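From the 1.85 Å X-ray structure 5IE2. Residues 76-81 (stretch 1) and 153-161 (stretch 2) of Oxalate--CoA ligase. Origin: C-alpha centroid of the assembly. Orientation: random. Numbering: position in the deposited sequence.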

# COMPACT_ATOMS: atom_id res chain seq x y z
N VAL A 76 -9.42 7.15 16.74
CA VAL A 76 -8.86 8.49 16.48
C VAL A 76 -9.74 9.16 15.43
O VAL A 76 -10.17 10.35 15.60
CB VAL A 76 -7.37 8.43 16.02
CG1 VAL A 76 -6.94 9.78 15.37
CG2 VAL A 76 -6.47 8.07 17.25
N ILE A 77 -9.98 8.45 14.32
CA ILE A 77 -10.77 9.15 13.28
C ILE A 77 -12.20 9.45 13.69
O ILE A 77 -12.78 10.51 13.38
CB ILE A 77 -10.71 8.29 12.04
CG1 ILE A 77 -9.27 8.36 11.53
CG2 ILE A 77 -11.67 8.67 11.04
CD1 ILE A 77 -9.03 7.39 10.45
N ARG A 78 -12.78 8.52 14.44
CA ARG A 78 -14.13 8.72 14.99
C ARG A 78 -14.22 9.95 15.88
O ARG A 78 -15.25 10.67 15.86
CB ARG A 78 -14.53 7.45 15.80
CG ARG A 78 -15.92 7.58 16.50
CD ARG A 78 -17.08 7.73 15.46
NE ARG A 78 -18.33 7.72 16.23
CZ ARG A 78 -19.21 8.71 16.31
NH1 ARG A 78 -19.06 9.82 15.60
NH2 ARG A 78 -20.27 8.58 17.10
N ALA A 79 -13.15 10.24 16.63
CA ALA A 79 -13.12 11.40 17.52
C ALA A 79 -12.84 12.72 16.75
O ALA A 79 -12.57 13.76 17.36
CB ALA A 79 -12.07 11.19 18.62
N ARG A 80 -12.90 12.65 15.42
CA ARG A 80 -12.66 13.77 14.48
C ARG A 80 -11.22 14.23 14.48
O ARG A 80 -10.92 15.35 14.08
CB ARG A 80 -13.59 15.01 14.80
CG ARG A 80 -15.10 14.67 14.74
CD ARG A 80 -15.94 15.99 14.83
NE ARG A 80 -15.66 16.87 13.69
CZ ARG A 80 -15.87 18.19 13.67
NH1 ARG A 80 -16.35 18.79 14.76
NH2 ARG A 80 -15.57 18.91 12.58
N ALA A 81 -10.32 13.34 14.88
CA ALA A 81 -8.91 13.64 14.85
C ALA A 81 -8.28 12.96 13.65
O ALA A 81 -8.94 12.17 12.97
CB ALA A 81 -8.24 13.17 16.18
N SER A 153 -19.18 10.19 25.33
CA SER A 153 -18.82 11.45 24.69
C SER A 153 -18.52 11.36 23.20
O SER A 153 -18.15 12.35 22.61
CB SER A 153 -17.62 12.07 25.41
OG SER A 153 -16.45 11.37 25.14
N ALA A 154 -18.66 10.18 22.62
CA ALA A 154 -18.45 10.00 21.22
C ALA A 154 -19.77 10.14 20.50
O ALA A 154 -19.82 10.61 19.40
CB ALA A 154 -17.83 8.63 20.92
N THR A 155 -20.82 9.67 21.13
CA THR A 155 -22.14 9.57 20.50
C THR A 155 -22.51 10.85 19.77
O THR A 155 -22.87 10.82 18.59
CB THR A 155 -23.25 9.27 21.53
OG1 THR A 155 -22.91 8.08 22.26
CG2 THR A 155 -24.58 9.07 20.81
N GLU A 156 -22.43 11.95 20.51
CA GLU A 156 -22.63 13.33 20.06
C GLU A 156 -21.86 13.71 18.78
O GLU A 156 -22.37 14.46 17.95
CB GLU A 156 -22.20 14.27 21.19
CG GLU A 156 -22.76 15.67 21.12
CD GLU A 156 -22.27 16.55 22.26
OE1 GLU A 156 -21.33 16.12 22.98
OE2 GLU A 156 -22.83 17.65 22.42
N LEU A 157 -20.64 13.22 18.67
CA LEU A 157 -19.71 13.56 17.60
C LEU A 157 -20.27 13.35 16.21
O LEU A 157 -20.77 12.26 15.90
CB LEU A 157 -18.45 12.71 17.73
CG LEU A 157 -17.60 13.06 18.93
CD1 LEU A 157 -16.40 12.18 18.92
CD2 LEU A 157 -17.23 14.52 18.87
N VAL A 158 -20.13 14.35 15.36
CA VAL A 158 -20.51 14.21 13.96
C VAL A 158 -19.24 14.20 13.09
O VAL A 158 -18.40 15.11 13.21
CB VAL A 158 -21.42 15.37 13.51
CG1 VAL A 158 -21.72 15.28 12.03
CG2 VAL A 158 -22.72 15.33 14.30
N ASN A 159 -19.07 13.17 12.27
CA ASN A 159 -17.90 13.17 11.38
C ASN A 159 -18.22 13.86 10.06
O ASN A 159 -19.15 13.46 9.37
CB ASN A 159 -17.42 11.73 11.15
CG ASN A 159 -17.12 11.02 12.47
OD1 ASN A 159 -17.88 10.12 12.90
ND2 ASN A 159 -16.01 11.40 13.11
N HIS A 160 -17.42 14.85 9.71
CA HIS A 160 -17.59 15.63 8.49
C HIS A 160 -16.73 15.06 7.39
O HIS A 160 -15.60 14.72 7.62
CB HIS A 160 -17.18 17.08 8.71
CG HIS A 160 -17.92 17.75 9.81
ND1 HIS A 160 -18.17 19.10 9.80
CD2 HIS A 160 -18.45 17.28 10.96
CE1 HIS A 160 -18.82 19.44 10.90
NE2 HIS A 160 -18.98 18.36 11.63
N PRO A 161 -17.25 15.01 6.15
CA PRO A 161 -16.45 14.50 5.03
C PRO A 161 -15.15 15.31 4.90
O PRO A 161 -14.14 14.72 4.56
CB PRO A 161 -17.35 14.73 3.81
CG PRO A 161 -18.72 14.67 4.35
CD PRO A 161 -18.64 15.31 5.76

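Three hydrogen bonds join the two stretches, and all of them involve Arg-78. Its side chain extends from the last helical residue of stretch 1 to the loop of stretch 2. Arg-78 NH1 donates to Leu-157 O at 3.0 Å, with a nearly straight N-H...O angle of 169°. Arg-78 NH1 also donates to Asn-159 OD1 at 3.0 Å, but at a more bent 138°. Both acceptors lie at the edge of the guanidinium, near its plane, where its N-H bonds point. Asn-159 returns a bond to the backbone: Asn-159 ND2 donates to Arg-78 O at 2.9 Å and 163°. The amide of Asn-159 thus pairs with both the side chain and the carbonyl of one arginine.

Some close polar pairs are not hydrogen bonds. Arg-78 NH2 is 3.1 Å from Ala-154 O, but the angle is poor. Ala-154 O instead accepts a bond within its own stretch, from Leu-157 N at 2.8 Å. Asn-159 ND2 lies 3.4 Å from Ile-77 O, again at a poor angle. Ile-77 O accepts a bond from Arg-80 N at 3.0 Å.

The stacking contact is made by Arg-80 and His-160. The guanidinium lies flat on the imidazole ring, with centres 4.0 Å apart and planes only 7° from parallel. Arg-80 NH2 sits over the ring face, 3.6 Å from His-160 NE2. On the way there, Arg-80 CD passes 3.1 Å from Val-158 O.

Apolar packing is modest. Leu-157 points toward stretch 1, and Leu-157 CD1 lies 3.7 Å from Ala-79 CA. The CB of Ala-79 points away, so its distance to Leu-157 CD1 is a looser 4.5 Å. Leu-157 therefore packs closer to the backbone of Ala-79 than to its methyl group. Arg-80 CD adds a distant contact with Leu-157 CD2 at 4.5 Å.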